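Local coordinates for protein 3-hydroxy-3-methylglutaryl-CoA lyase (Acinetobacter baumannii, PDB 6NDS) that is a TIM-barrel enzyme of the HMGL-like family that binds a zinc ion and coenzyme A, at residues Val17-Ser22 with Arg237-Leu242; Thr213-Asn218 with Ser255-Thr260; Gly26-Pro31 with Pro66-Gly71; Gly57-Pro62 with Gly88-Leu93. One frame throughout, in Å; residues are numbered along the deposited sequence. Where two conformers were deposited one is given.

Overall arrangement
The chain enters the TIM barrel at V17-S22, the first half of contact 1. Contact 3 opens next, at G26-P31, and contact 4 at G57-P62. Contact 3 closes at P66-G71, before contact 4 closes at G88-L93, so these two cross. Both are nested in the long loop of contact 1. Contact 2 opens at T213-N218. Contact 1 then closes at R237-L242, pairing the last barrel strand with the first. Contact 2 closes after it, at S255-T260, so contacts 1 and 2 cross. They share the sheet and meet through D239 and H215. Contact 4 joins strands 53-58 and 85-90 beside coenzyme A. Contact 3 ties helix 22-28 to a neighbouring loop.

Contact 1: residues Val17-Ser22 with Arg237-Leu242; sequences VVQEVS and RFDAAL
The first and last strands of the TIM barrel, V17-E20 and R237-A240, pair here in parallel and close the barrel. F238 N donates to V17 O at 3.0 Å, and F238 O accepts from Q19 N. Q19 O then takes A240 N, and A240 O takes V21 N at 2.9 Å.

On the face of Q19, R237 and D239, the Q19 amide links the two charged groups. R237 grips Q19 OE1 side-on, with NE at 2.8 Å and NH2 at 3.1 Å. The amide and guanidinium planes are 73° apart, and the two nitrogens reach OE1 from opposite faces of the amide. Q19 NE2 donates to D239 OD1 at 3.0 Å, on the syn side but 30° out of the carboxylate plane. These bonds fix which way round the amide sits. D239 OD2 is hydrogen-bonded to ND1 of H215, a zinc ligand, so Q19 probably helps to place this second-shell carboxylate. V21 CG1 packs on D239 CG at 3.7 Å.

On the other face the E20 carboxylate ties the chain just past both strands. E20 is bent at chi2 (61°), which brings CD round toward L242 N. E20 OE1 is hydrogen-bonded to T260 OG1. E20 OE2 uses its syn lone pair for L242 N at 2.8 Å. S22 N meets OE2 from above the carboxylate plane, and S22 OG donates to it on the anti side at 2.6 Å.

Contact 2: residues Thr213-Asn218 with Ser255-Thr260; sequences TLHFHN and SGNICT. With ZN (zinc ion), chain H.
H217 and N257 stand side by side where the end of strand 212-216 meets the loop before helix 260-270. The tight part of the contact surrounds the zinc ion. H215 NE2 and H217 NE2 each bind zinc at 2.2 Å, and water 2 is another ligand. D25 binds the same ion from elsewhere in the chain. H215 CG is anti to its backbone N (chi1 176°), while H217 CG lies beside its own (chi1 -72°), and the two rings converge on the metal.

Second-shell bonds hold both rings. While H215 is held by D239, H217 ND1 donates to S255 O at 2.8 Å, with the oxygen tilted 21° out of the ring plane. N257 ND2 lies over one face of the H217 ring and is hydrogen-bonded to D25, so N257 probably helps to steady a third zinc ligand. Water 1 donates to F216 O and accepts from N257 ND2, and it sits over the centre of the H215 ring. The backbones add a bond from I258 N to F216 O at 3.2 Å. I258 CG2 touches F216 CB at 4.2 Å.

The other side is looser and partly open to solvent. There N218, S255 and G256 meet mostly through backbone, by a nearly straight bond from N218 N to G256 O at 3.0 Å. N218 also packs on Q299 of the second subunit. The pair of histidines two residues apart, at the C-terminal end of a barrel strand, forms part of the zinc site of this HMGL-like TIM barrel.

Contact 3: residues Gly26-Pro31 with Pro66-Gly71; sequences GLQIEP and PNLRDG
N67 points its side chain at the backbone of G26-P31, and its amide nitrogen faces three carbonyl oxygens there. The main bond runs from N67 ND2 to E30 O at 2.6 Å. It lies in the plane of the E30 carbonyl and close to the plane of the N67 amide. Two weak bonds from ND2 add to it, to L27 O at 3.1 Å and to Q28 O at 3.4 Å. Water 3 bridges the two segments, donating to Q28 O and accepting from N67 N.

The contact joins two regions that follow the first two strands of the TIM barrel: helix 22-28 with the residues after it, and the loop leading to helix 71-77.

Beside the polar cluster, L68 and Q28 cross obliquely. L68 CD1 rests on Q28 CB at 3.6 Å, and L68 CD2 approaches L27 CB at 4.2 Å. Q28 CG sits between the backbone N and the carbonyl carbon (chi1 66°). Beyond CG the chain is extended into the coenzyme A pocket. There Q28 OE1 accepts from R24, and Q28 NE2 donates to G247 O and to a bound citric acid, probably from the crystallisation liquor.

Contact 4: residues Gly57-Pro62 with Gly88-Leu93; sequences GSFVSP and GLIPNL. With COA (coenzyme A), chain B.
S58 pairs with L89 where strands 53-58 and 85-90 run parallel. L89 N donates to G57 O at 3.0 Å, and F59 N donates to L89 O at 2.9 Å, so L89 is held through both of its backbone polar atoms.

The F59 ring turns its edge to the other strand. F59 CE2 is 4.3 Å from G88 CA, which lies near the ring plane. Outside the two segments, F59 also meets the ring of F75.

The L89 side chain takes a less usual shape. CG is anti to the backbone N, but chi2, at 147°, falls away from a staggered value. L89 CB lies close to S58 OG. L89 CD2 meets V60 CG1 at 3.7 Å. The same V60 methyl touches P91 CG and the coenzyme A atom O5P.

Past the strands, residues of both segments hold coenzyme A. N92 CG sits between the backbone N and the carbonyl carbon (chi1 61°). Its amide pairs with the adenine by two bonds: N92 ND2 donates to N7A at 3.0 Å, and N92 OD1 accepts from N6A at 3.0 Å. OD1 also caps helix 93-101 through G95 N. F59 O takes a bond from N6A too, at 3.0 Å. Further along, S61 N donates to O9P at 2.9 Å. The whole joins the two strands of a beta-alpha-beta unit and forms part of the coenzyme A pocket at the C-terminal ends of the TIM-barrel strands.

Contact 1: residues Val17-Ser22 with Arg237-Leu242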
# COMPACT_ATOMS: atom_id res chain seq x y z
N VAL A 17 -14.64 -3.03 11.77
CA VAL A 17 -15.35 -4.28 11.50
C VAL A 17 -14.85 -4.82 10.17
O VAL A 17 -15.23 -4.33 9.11
CB VAL A 17 -16.87 -4.05 11.46
CG1 VAL A 17 -17.59 -5.35 11.17
CG2 VAL A 17 -17.35 -3.43 12.78
N VAL A 18 -14.01 -5.85 10.23
CA VAL A 18 -13.40 -6.43 9.03
C VAL A 18 -14.35 -7.48 8.45
O VAL A 18 -14.78 -8.39 9.16
CB VAL A 18 -12.04 -7.06 9.37
CG1 VAL A 18 -11.42 -7.68 8.11
CG2 VAL A 18 -11.10 -6.00 9.96
N GLN A 19 -14.68 -7.35 7.16
CA GLN A 19 -15.62 -8.24 6.48
C GLN A 19 -14.90 -8.94 5.33
O GLN A 19 -14.20 -8.29 4.55
CB GLN A 19 -16.84 -7.45 5.99
CG GLN A 19 -17.46 -6.60 7.14
CD GLN A 19 -18.61 -5.69 6.73
OE1 GLN A 19 -19.50 -5.43 7.53
NE2 GLN A 19 -18.56 -5.16 5.50
N GLU A 20 -15.03 -10.26 5.26
CA GLU A 20 -14.18 -11.07 4.39
C GLU A 20 -14.90 -11.38 3.08
O GLU A 20 -16.06 -11.82 3.10
CB GLU A 20 -13.78 -12.37 5.10
CG GLU A 20 -12.96 -13.35 4.23
CD GLU A 20 -11.63 -12.77 3.76
OE1 GLU A 20 -10.96 -12.04 4.53
OE2 GLU A 20 -11.26 -13.05 2.59
N VAL A 21 -14.23 -11.12 1.95
CA VAL A 21 -14.86 -11.35 0.65
C VAL A 21 -14.03 -12.24 -0.28
O VAL A 21 -14.35 -12.37 -1.47
CB VAL A 21 -15.19 -10.02 -0.06
CG1 VAL A 21 -16.10 -9.13 0.82
CG2 VAL A 21 -13.91 -9.26 -0.48
N SER A 22 -12.97 -12.88 0.22
CA SER A 22 -12.18 -13.70 -0.69
C SER A 22 -12.96 -14.84 -1.36
O SER A 22 -12.62 -15.15 -2.51
CB SER A 22 -10.92 -14.28 -0.02
OG SER A 22 -11.25 -15.16 1.02
N ARG A 237 -16.93 -0.16 8.79
CA ARG A 237 -17.07 -1.48 8.17
C ARG A 237 -16.31 -1.52 6.85
O ARG A 237 -16.54 -0.67 5.99
CB ARG A 237 -18.54 -1.82 7.93
CG ARG A 237 -19.40 -1.91 9.22
CD ARG A 237 -20.91 -2.08 8.96
NE ARG A 237 -21.17 -3.22 8.10
CZ ARG A 237 -22.34 -3.54 7.58
NH1 ARG A 237 -23.43 -2.83 7.86
NH2 ARG A 237 -22.43 -4.60 6.77
N PHE A 238 -15.41 -2.51 6.69
CA PHE A 238 -14.54 -2.56 5.52
C PHE A 238 -14.44 -3.98 4.99
O PHE A 238 -14.19 -4.91 5.77
CB PHE A 238 -13.13 -2.03 5.84
CG PHE A 238 -13.11 -0.58 6.22
CD1 PHE A 238 -12.91 0.39 5.26
CD2 PHE A 238 -13.31 -0.20 7.54
CE1 PHE A 238 -12.90 1.74 5.60
CE2 PHE A 238 -13.30 1.14 7.91
CZ PHE A 238 -13.08 2.12 6.94
N ASP A 239 -14.62 -4.14 3.68
CA ASP A 239 -14.41 -5.42 3.01
C ASP A 239 -12.92 -5.62 2.68
O ASP A 239 -12.22 -4.68 2.31
CB ASP A 239 -15.20 -5.48 1.70
CG ASP A 239 -16.71 -5.61 1.89
OD1 ASP A 239 -17.17 -5.94 3.01
OD2 ASP A 239 -17.44 -5.40 0.90
N ALA A 240 -12.47 -6.87 2.77
CA ALA A 240 -11.09 -7.20 2.43
C ALA A 240 -11.06 -8.67 2.01
O ALA A 240 -11.97 -9.43 2.35
CB ALA A 240 -10.13 -6.95 3.60
N ALA A 241 -10.03 -9.05 1.25
CA ALA A 241 -9.89 -10.44 0.79
C ALA A 241 -8.59 -11.02 1.33
O ALA A 241 -7.53 -10.38 1.26
CB ALA A 241 -9.89 -10.53 -0.73
N LEU A 242 -8.67 -12.26 1.83
CA LEU A 242 -7.49 -13.00 2.26
C LEU A 242 -6.42 -12.98 1.18
O LEU A 242 -6.69 -13.25 0.01
CB LEU A 242 -7.88 -14.45 2.57
CG LEU A 242 -6.77 -15.34 3.13
CD1 LEU A 242 -6.50 -14.97 4.58
CD2 LEU A 242 -7.21 -16.80 3.00

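Contact 2: residues Thr213-Asn218 with Ser255-Thr260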
# COMPACT_ATOMS: atom_id res chain seq x y z
N THR A 213 -20.61 0.19 4.52
CA THR A 213 -19.40 -0.57 4.21
C THR A 213 -18.61 0.15 3.11
O THR A 213 -19.18 0.63 2.13
CB THR A 213 -19.73 -2.00 3.73
OG1 THR A 213 -20.40 -2.73 4.77
CG2 THR A 213 -18.43 -2.76 3.35
N LEU A 214 -17.29 0.20 3.27
CA LEU A 214 -16.39 0.63 2.22
C LEU A 214 -15.66 -0.59 1.66
O LEU A 214 -15.14 -1.41 2.43
CB LEU A 214 -15.36 1.65 2.73
CG LEU A 214 -15.74 3.13 2.81
CD1 LEU A 214 -16.27 3.63 1.47
CD2 LEU A 214 -16.74 3.37 3.91
N HIS A 215 -15.59 -0.68 0.34
CA HIS A 215 -15.02 -1.83 -0.37
C HIS A 215 -13.95 -1.31 -1.33
O HIS A 215 -14.25 -0.91 -2.46
CB HIS A 215 -16.16 -2.56 -1.07
CG HIS A 215 -15.75 -3.72 -1.92
ND1 HIS A 215 -16.11 -5.02 -1.61
CD2 HIS A 215 -15.12 -3.78 -3.12
CE1 HIS A 215 -15.67 -5.83 -2.55
NE2 HIS A 215 -15.06 -5.11 -3.48
N PHE A 216 -12.69 -1.28 -0.89
CA PHE A 216 -11.60 -0.72 -1.69
C PHE A 216 -10.78 -1.81 -2.38
O PHE A 216 -10.46 -2.84 -1.79
CB PHE A 216 -10.66 0.14 -0.82
CG PHE A 216 -11.29 1.38 -0.27
CD1 PHE A 216 -11.65 2.43 -1.12
CD2 PHE A 216 -11.45 1.55 1.09
CE1 PHE A 216 -12.22 3.60 -0.61
CE2 PHE A 216 -12.00 2.73 1.61
CZ PHE A 216 -12.39 3.76 0.76
N HIS A 217 -10.44 -1.57 -3.64
CA HIS A 217 -9.41 -2.37 -4.29
C HIS A 217 -8.10 -1.58 -4.28
O HIS A 217 -8.09 -0.35 -4.12
CB HIS A 217 -9.85 -2.75 -5.72
CG HIS A 217 -10.94 -3.80 -5.76
ND1 HIS A 217 -10.68 -5.12 -6.07
CD2 HIS A 217 -12.27 -3.72 -5.53
CE1 HIS A 217 -11.81 -5.81 -6.04
NE2 HIS A 217 -12.79 -4.98 -5.70
N ASN A 218 -6.98 -2.30 -4.39
CA ASN A 218 -5.65 -1.72 -4.19
C ASN A 218 -4.90 -1.47 -5.50
O ASN A 218 -3.66 -1.44 -5.52
CB ASN A 218 -4.82 -2.63 -3.28
CG ASN A 218 -3.58 -1.93 -2.74
OD1 ASN A 218 -3.63 -0.76 -2.35
ND2 ASN A 218 -2.46 -2.64 -2.73
N SER A 255 -7.97 -5.50 -10.13
CA SER A 255 -6.96 -6.23 -9.38
C SER A 255 -7.47 -6.43 -7.96
O SER A 255 -8.65 -6.21 -7.66
CB SER A 255 -5.61 -5.50 -9.45
OG SER A 255 -5.64 -4.34 -8.64
N GLY A 256 -6.57 -6.82 -7.06
CA GLY A 256 -6.99 -7.40 -5.80
C GLY A 256 -7.70 -6.41 -4.89
O GLY A 256 -7.46 -5.20 -4.90
N ASN A 257 -8.59 -6.97 -4.08
CA ASN A 257 -9.09 -6.26 -2.92
C ASN A 257 -7.94 -5.90 -2.00
O ASN A 257 -6.85 -6.48 -2.07
CB ASN A 257 -10.07 -7.15 -2.14
CG ASN A 257 -11.29 -7.49 -2.94
OD1 ASN A 257 -11.27 -8.40 -3.78
ND2 ASN A 257 -12.38 -6.78 -2.67
N ILE A 258 -8.20 -4.99 -1.07
CA ILE A 258 -7.23 -4.82 0.00
C ILE A 258 -7.07 -6.15 0.73
O ILE A 258 -8.01 -6.94 0.90
CB ILE A 258 -7.61 -3.70 0.97
CG1 ILE A 258 -8.99 -3.91 1.56
CG2 ILE A 258 -7.50 -2.33 0.28
CD1 ILE A 258 -9.25 -3.03 2.79
N CYS A 259 -5.83 -6.42 1.14
CA CYS A 259 -5.48 -7.69 1.77
C CYS A 259 -5.93 -7.72 3.23
O CYS A 259 -5.54 -6.85 4.02
CB CYS A 259 -3.97 -7.86 1.67
SG CYS A 259 -3.33 -9.26 2.57
N THR A 260 -6.71 -8.74 3.60
CA THR A 260 -7.28 -8.79 4.95
C THR A 260 -6.19 -8.76 6.01
O THR A 260 -6.29 -8.01 6.98
CB THR A 260 -8.15 -10.04 5.11
OG1 THR A 260 -9.08 -10.09 4.04
CG2 THR A 260 -8.94 -9.96 6.42
ZN ZN H . -14.82 -5.81 -5.53
O HOH W 1 -11.96 -4.75 -0.55
O HOH W 2 -14.59 -6.69 -7.55

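Contact 3: residues Gly26-Pro31 with Pro66-Gly71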
# COMPACT_ATOMS: atom_id res chain seq x y z
N GLY A 26 -12.53 -12.69 -4.37
CA GLY A 26 -11.23 -13.31 -4.58
C GLY A 26 -11.26 -14.37 -5.65
O GLY A 26 -10.39 -14.41 -6.52
N LEU A 27 -12.26 -15.25 -5.62
CA LEU A 27 -12.25 -16.40 -6.50
C LEU A 27 -12.88 -16.13 -7.86
O LEU A 27 -12.61 -16.87 -8.81
CB LEU A 27 -12.97 -17.57 -5.83
CG LEU A 27 -12.31 -18.06 -4.54
CD1 LEU A 27 -13.00 -19.33 -4.10
CD2 LEU A 27 -10.83 -18.30 -4.74
N GLN A 28 -13.70 -15.08 -7.99
CA GLN A 28 -14.42 -14.92 -9.25
C GLN A 28 -13.48 -14.68 -10.43
O GLN A 28 -13.79 -15.07 -11.56
CB GLN A 28 -15.44 -13.79 -9.14
CG GLN A 28 -14.82 -12.44 -8.96
CD GLN A 28 -15.83 -11.34 -8.71
OE1 GLN A 28 -17.00 -11.60 -8.40
NE2 GLN A 28 -15.38 -10.10 -8.84
N ILE A 29 -12.31 -14.08 -10.18
CA ILE A 29 -11.35 -13.72 -11.22
C ILE A 29 -10.12 -14.62 -11.23
O ILE A 29 -9.28 -14.49 -12.14
CB ILE A 29 -10.93 -12.24 -11.08
CG1 ILE A 29 -10.31 -11.72 -12.37
CG2 ILE A 29 -10.00 -12.07 -9.89
CD1 ILE A 29 -10.04 -10.23 -12.36
N GLU A 30 -9.97 -15.52 -10.25
CA GLU A 30 -8.85 -16.45 -10.25
C GLU A 30 -8.83 -17.26 -11.53
O GLU A 30 -9.87 -17.74 -11.98
CB GLU A 30 -8.94 -17.41 -9.06
CG GLU A 30 -8.24 -16.94 -7.82
CD GLU A 30 -6.77 -16.71 -8.05
OE1 GLU A 30 -6.30 -15.58 -7.76
OE2 GLU A 30 -6.07 -17.63 -8.53
N PRO A 31 -7.66 -17.46 -12.14
CA PRO A 31 -7.61 -18.21 -13.40
C PRO A 31 -8.08 -19.64 -13.27
O PRO A 31 -8.71 -20.18 -14.19
CB PRO A 31 -6.12 -18.14 -13.79
CG PRO A 31 -5.58 -16.99 -13.04
CD PRO A 31 -6.34 -16.92 -11.76
N PRO A 66 -18.05 -18.22 -14.39
CA PRO A 66 -18.05 -19.69 -14.20
C PRO A 66 -17.39 -20.14 -12.92
O PRO A 66 -17.75 -21.19 -12.39
CB PRO A 66 -17.30 -20.20 -15.44
CG PRO A 66 -16.64 -19.02 -16.05
CD PRO A 66 -17.45 -17.82 -15.66
N ASN A 67 -16.44 -19.36 -12.38
CA ASN A 67 -15.75 -19.78 -11.16
C ASN A 67 -16.65 -19.86 -9.94
O ASN A 67 -16.29 -20.52 -8.96
CB ASN A 67 -14.60 -18.82 -10.84
CG ASN A 67 -13.34 -19.14 -11.57
OD1 ASN A 67 -13.16 -20.26 -12.07
ND2 ASN A 67 -12.43 -18.17 -11.61
N LEU A 68 -17.80 -19.18 -9.95
CA LEU A 68 -18.70 -19.16 -8.80
C LEU A 68 -20.01 -19.89 -9.07
O LEU A 68 -20.98 -19.71 -8.33
CB LEU A 68 -18.97 -17.71 -8.38
CG LEU A 68 -17.73 -16.92 -7.91
CD1 LEU A 68 -18.18 -15.52 -7.49
CD2 LEU A 68 -17.06 -17.65 -6.77
N ARG A 69 -20.05 -20.75 -10.10
CA ARG A 69 -21.30 -21.39 -10.50
C ARG A 69 -21.77 -22.45 -9.52
O ARG A 69 -22.89 -22.97 -9.68
CB ARG A 69 -21.18 -22.01 -11.89
CG ARG A 69 -20.29 -23.24 -11.95
CD ARG A 69 -20.02 -23.65 -13.40
NE ARG A 69 -21.25 -23.91 -14.15
CZ ARG A 69 -21.31 -24.06 -15.47
NH1 ARG A 69 -20.22 -23.96 -16.22
NH2 ARG A 69 -22.48 -24.31 -16.05
N ASP A 70 -20.96 -22.80 -8.52
CA ASP A 70 -21.34 -23.77 -7.50
C ASP A 70 -21.85 -23.11 -6.23
O ASP A 70 -21.79 -23.71 -5.16
CB ASP A 70 -20.15 -24.69 -7.18
CG ASP A 70 -18.92 -23.92 -6.74
OD1 ASP A 70 -18.91 -22.67 -6.81
OD2 ASP A 70 -17.93 -24.57 -6.32
N GLY A 71 -22.36 -21.87 -6.33
CA GLY A 71 -22.75 -21.14 -5.13
C GLY A 71 -23.76 -21.87 -4.27
O GLY A 71 -23.67 -21.86 -3.04
O HOH W 3 -15.17 -16.84 -13.38

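Contact 4: residues Gly57-Pro62 with Gly88-Leu93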
# COMPACT_ATOMS: atom_id res chain seq x y z
N GLY A 57 -20.24 -16.33 -1.66
CA GLY A 57 -20.36 -16.62 -3.08
C GLY A 57 -21.33 -15.66 -3.74
O GLY A 57 -21.77 -14.67 -3.15
N SER A 58 -21.65 -15.99 -4.99
CA SER A 58 -22.54 -15.19 -5.83
C SER A 58 -23.60 -16.09 -6.44
O SER A 58 -23.38 -17.29 -6.64
CB SER A 58 -21.79 -14.51 -6.98
OG SER A 58 -20.85 -13.59 -6.51
N PHE A 59 -24.73 -15.48 -6.79
CA PHE A 59 -25.78 -16.17 -7.52
C PHE A 59 -25.99 -15.44 -8.83
O PHE A 59 -26.97 -14.72 -9.02
CB PHE A 59 -27.04 -16.27 -6.65
CG PHE A 59 -26.81 -17.11 -5.42
CD1 PHE A 59 -27.00 -18.48 -5.47
CD2 PHE A 59 -26.34 -16.54 -4.25
CE1 PHE A 59 -26.75 -19.27 -4.36
CE2 PHE A 59 -26.07 -17.32 -3.14
CZ PHE A 59 -26.29 -18.69 -3.20
N VAL A 60 -25.04 -15.64 -9.75
CA VAL A 60 -24.97 -14.93 -11.01
C VAL A 60 -24.90 -15.95 -12.14
O VAL A 60 -24.76 -17.15 -11.92
CB VAL A 60 -23.76 -13.96 -11.07
CG1 VAL A 60 -23.85 -12.92 -9.96
CG2 VAL A 60 -22.45 -14.75 -10.95
N SER A 61 -25.02 -15.44 -13.37
CA SER A 61 -24.98 -16.31 -14.54
C SER A 61 -23.70 -17.13 -14.54
O SER A 61 -22.61 -16.57 -14.36
CB SER A 61 -25.06 -15.47 -15.82
OG SER A 61 -24.78 -16.29 -16.95
N PRO A 62 -23.78 -18.45 -14.75
CA PRO A 62 -22.55 -19.22 -14.91
C PRO A 62 -21.80 -18.88 -16.19
O PRO A 62 -20.60 -19.18 -16.28
CB PRO A 62 -23.04 -20.68 -14.91
CG PRO A 62 -24.43 -20.57 -15.47
CD PRO A 62 -24.98 -19.27 -14.93
N GLY A 88 -24.54 -13.45 0.18
CA GLY A 88 -24.42 -13.80 -1.22
C GLY A 88 -24.64 -12.60 -2.13
O GLY A 88 -25.56 -11.80 -1.90
N LEU A 89 -23.80 -12.45 -3.16
CA LEU A 89 -23.93 -11.36 -4.12
C LEU A 89 -25.01 -11.69 -5.15
O LEU A 89 -25.02 -12.79 -5.72
CB LEU A 89 -22.60 -11.10 -4.83
CG LEU A 89 -22.60 -9.97 -5.88
CD1 LEU A 89 -21.25 -9.29 -5.91
CD2 LEU A 89 -22.92 -10.48 -7.28
N ILE A 90 -25.86 -10.71 -5.43
CA ILE A 90 -27.08 -10.88 -6.21
C ILE A 90 -27.17 -9.80 -7.29
O ILE A 90 -26.98 -8.62 -6.98
CB ILE A 90 -28.32 -10.81 -5.29
CG1 ILE A 90 -28.21 -11.87 -4.19
CG2 ILE A 90 -29.59 -10.98 -6.10
CD1 ILE A 90 -28.04 -13.27 -4.71
N PRO A 91 -27.45 -10.15 -8.56
CA PRO A 91 -27.62 -9.09 -9.56
C PRO A 91 -29.06 -8.82 -9.95
O PRO A 91 -29.34 -7.77 -10.54
CB PRO A 91 -26.85 -9.65 -10.76
CG PRO A 91 -27.20 -11.14 -10.69
CD PRO A 91 -27.36 -11.48 -9.19
N ASN A 92 -29.97 -9.76 -9.68
CA ASN A 92 -31.34 -9.69 -10.19
C ASN A 92 -32.23 -10.65 -9.40
O ASN A 92 -31.79 -11.32 -8.47
CB ASN A 92 -31.40 -9.99 -11.69
CG ASN A 92 -30.89 -11.40 -12.04
OD1 ASN A 92 -30.65 -12.23 -11.16
ND2 ASN A 92 -30.71 -11.65 -13.33
N LEU A 93 -33.51 -10.71 -9.80
CA LEU A 93 -34.49 -11.48 -9.03
C LEU A 93 -34.18 -12.97 -9.05
O LEU A 93 -34.30 -13.65 -8.02
CB LEU A 93 -35.90 -11.20 -9.56
CG LEU A 93 -37.01 -12.04 -8.93
CD1 LEU A 93 -37.04 -11.80 -7.43
CD2 LEU A 93 -38.35 -11.70 -9.56
N1A COA B . -28.13 -16.73 -11.91
C2A COA B . -28.12 -17.73 -12.81
N3A COA B . -28.67 -17.78 -14.02
C4A COA B . -29.29 -16.62 -14.31
C5A COA B . -29.38 -15.51 -13.50
C6A COA B . -28.76 -15.57 -12.24
N6A COA B . -28.78 -14.57 -11.36
N7A COA B . -30.11 -14.51 -14.14
C8A COA B . -30.44 -15.03 -15.30
N9A COA B . -29.97 -16.31 -15.46
C1B COA B . -30.17 -17.21 -16.60
C2B COA B . -31.63 -17.46 -16.96
O2B COA B . -32.29 -18.40 -16.15
C3B COA B . -31.47 -17.88 -18.42
O3B COA B . -30.89 -19.17 -18.51
P3B COA B . -31.16 -19.82 -19.96
O7A COA B . -30.10 -19.30 -20.92
O8A COA B . -32.56 -19.37 -20.36
O9A COA B . -31.08 -21.32 -19.78
C4B COA B . -30.52 -16.78 -18.87
O4B COA B . -29.59 -16.64 -17.76
C5B COA B . -31.24 -15.47 -19.05
O5B COA B . -30.31 -14.48 -19.51
P1A COA B . -30.72 -12.95 -19.30
O1A COA B . -31.78 -12.84 -18.26
O2A COA B . -30.92 -12.29 -20.63
O3A COA B . -29.35 -12.44 -18.65
P2A COA B . -27.90 -12.18 -19.27
O4A COA B . -27.95 -10.93 -20.08
O5A COA B . -27.39 -13.43 -19.90
O6A COA B . -27.07 -11.95 -17.92
CBP COA B . -26.87 -11.26 -15.64
CCP COA B . -27.50 -10.92 -16.99
CDP COA B . -27.11 -10.12 -14.64
CEP COA B . -27.49 -12.55 -15.10
CAP COA B . -25.36 -11.45 -15.88
OAP COA B . -24.86 -10.32 -16.58
C9P COA B . -24.57 -11.62 -14.59
O9P COA B . -24.66 -12.65 -13.94
N8P COA B . -23.78 -10.61 -14.25
C7P COA B . -23.05 -10.57 -12.99
C6P COA B . -21.57 -10.69 -13.21
C5P COA B . -20.79 -10.48 -11.93
O5P COA B . -21.08 -11.10 -10.91
N4P COA B . -19.77 -9.62 -11.98
C3P COA B . -18.80 -9.43 -10.91
C2P COA B . -19.45 -8.99 -9.62
S1P COA B . -20.50 -7.53 -9.85